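Local coordinates for protein gamma-glutamyl-gamma-aminobutyrate hydrolase PuuD (Escherichia coli, PDB 6VTV) that hydrolyses the gamma-glutamyl linkage of gamma-glutamyl-gamma-aminobutyrate, releasing 4-aminobutanoate and glutamate in the last step of the pathway from putrescine to 4-aminobutanoate, at residues S131-L136 against D206-A211. Sequence-based numbering, arbitrary orientation.
With MN (manganese (II) ion), chain D.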
# COMPACT_ATOMS: atom_id res chain seq x y z
N SER B 131 3.22 -21.37 18.79
CA SER B 131 1.81 -21.16 19.12
C SER B 131 1.67 -19.88 19.92
O SER B 131 2.66 -19.28 20.36
CB SER B 131 1.23 -22.35 19.89
OG SER B 131 1.91 -22.53 21.12
N LEU B 132 0.42 -19.46 20.13
CA LEU B 132 0.12 -18.20 20.79
C LEU B 132 -0.84 -18.40 21.95
O LEU B 132 -1.66 -19.33 21.94
CB LEU B 132 -0.49 -17.19 19.81
CG LEU B 132 0.23 -16.95 18.49
CD1 LEU B 132 -0.58 -16.00 17.62
CD2 LEU B 132 1.62 -16.41 18.74
N HIS B 133 -0.72 -17.53 22.94
CA HIS B 133 -1.77 -17.36 23.94
C HIS B 133 -2.89 -16.54 23.31
O HIS B 133 -2.66 -15.43 22.84
CB HIS B 133 -1.23 -16.65 25.18
CG HIS B 133 -0.35 -17.50 26.04
ND1 HIS B 133 -0.84 -18.52 26.83
CD2 HIS B 133 0.98 -17.47 26.26
CE1 HIS B 133 0.15 -19.09 27.48
NE2 HIS B 133 1.27 -18.47 27.15
N ARG B 134 -4.11 -17.09 23.30
CA ARG B 134 -5.22 -16.37 22.69
C ARG B 134 -5.83 -15.32 23.61
O ARG B 134 -6.45 -14.37 23.12
CB ARG B 134 -6.29 -17.36 22.22
CG ARG B 134 -5.86 -18.18 21.02
CD ARG B 134 -6.64 -19.48 20.90
NE ARG B 134 -7.99 -19.26 20.39
CZ ARG B 134 -8.78 -20.23 19.92
NH1 ARG B 134 -8.34 -21.48 19.90
NH2 ARG B 134 -9.99 -19.95 19.48
N LYS B 135 -5.65 -15.47 24.92
CA LYS B 135 -6.19 -14.52 25.91
C LYS B 135 -5.15 -14.40 27.03
O LYS B 135 -5.17 -15.18 27.99
CB LYS B 135 -7.54 -14.98 26.45
CG LYS B 135 -8.65 -15.05 25.42
CD LYS B 135 -9.12 -13.66 25.02
CE LYS B 135 -10.02 -13.05 26.09
NZ LYS B 135 -10.43 -11.66 25.73
N LEU B 136 -4.25 -13.42 26.90
CA LEU B 136 -3.28 -13.16 27.96
C LEU B 136 -3.97 -12.78 29.26
O LEU B 136 -3.46 -13.09 30.34
CB LEU B 136 -2.31 -12.06 27.53
CG LEU B 136 -1.36 -12.37 26.37
CD1 LEU B 136 -0.61 -11.12 25.94
CD2 LEU B 136 -0.39 -13.48 26.73
N ASP B 206 7.08 -10.80 33.68
CA ASP B 206 6.23 -11.94 33.95
C ASP B 206 6.63 -13.18 33.17
O ASP B 206 5.92 -14.19 33.21
CB ASP B 206 4.76 -11.59 33.66
CG ASP B 206 4.55 -11.05 32.26
OD1 ASP B 206 5.52 -11.04 31.46
OD2 ASP B 206 3.42 -10.63 31.95
N GLY B 207 7.75 -13.13 32.45
CA GLY B 207 8.23 -14.26 31.68
C GLY B 207 7.72 -14.34 30.26
O GLY B 207 8.20 -15.18 29.49
N LEU B 208 6.76 -13.49 29.88
CA LEU B 208 6.22 -13.52 28.52
C LEU B 208 7.29 -13.10 27.52
O LEU B 208 7.98 -12.10 27.70
CB LEU B 208 5.01 -12.60 28.41
CG LEU B 208 4.30 -12.63 27.05
CD1 LEU B 208 3.43 -13.87 26.92
CD2 LEU B 208 3.49 -11.37 26.82
N VAL B 209 7.41 -13.88 26.44
CA VAL B 209 8.37 -13.55 25.39
C VAL B 209 7.88 -12.31 24.65
O VAL B 209 6.77 -12.29 24.10
CB VAL B 209 8.56 -14.74 24.44
CG1 VAL B 209 9.42 -14.33 23.26
CG2 VAL B 209 9.19 -15.91 25.18
N GLU B 210 8.71 -11.27 24.62
CA GLU B 210 8.37 -10.02 23.97
C GLU B 210 9.21 -9.75 22.72
O GLU B 210 8.94 -8.77 22.02
CB GLU B 210 8.52 -8.85 24.95
CG GLU B 210 7.40 -8.74 25.96
CD GLU B 210 6.31 -7.77 25.53
OE1 GLU B 210 6.61 -6.84 24.75
OE2 GLU B 210 5.15 -7.93 25.98
N ALA B 211 10.19 -10.59 22.42
CA ALA B 211 11.02 -10.42 21.24
C ALA B 211 11.69 -11.75 20.90
O ALA B 211 12.13 -12.47 21.79
CB ALA B 211 12.07 -9.33 21.45
MN MN D . 3.61 -6.41 26.31
O HOH W 1 4.66 -5.22 24.65
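Beside the manganese site of this class I glutamine amidotransferase-like fold, a small apolar contact joins H133 and L136 to L208, two residues before the metal ligand E210. The closest approach is between methyl groups: L136 CD2 lies 3.8 Å from L208 CD1, and the two leucine side chains cross at about a right angle. L208 holds CG anti to its backbone N (chi1 -176°), extended toward the other segment, and chi2 (78°) turns CD1 to L136. L208 CD1 also approaches the H133 imidazole obliquely, 4.4 Å from H133 CD2, so this one methyl touches L136 and lies near H133 more loosely. With just 96 Å² buried in total, this is a light van der Waals contact.

A side-chain acceptor holds the L208 N from its own segment. An Asx turn links L208 N to D206 OD1 at 3.2 Å; the bond is nearly straight at the hydrogen, but the donor stands 50° out of the carboxylate plane. D206 OD1 also pairs with S204 OG, while OD2 bonds to L143 N and to NE2 of H145, a histidine whose ND1 binds manganese; D206 thus probably helps orient a metal ligand from the second shell. E210, bent at chi2, binds the ion through OE2 at 2.2 Å, and its OE1 accepts a hydrogen bond from a water that is itself a manganese ligand. H145, H161, S185 and H187 complete the site.

L136 is about 9 Å from the predicted nucleophile C118, side chain to side chain. Strand 132-133 pairs antiparallel with strand 190-191, and L132 packs on helix 119-127. Across the contact, strand 209-214 runs antiparallel to both 198-203 and 220-223 in the main sheet, with a classic beta bulge where E210 and A211 face A202.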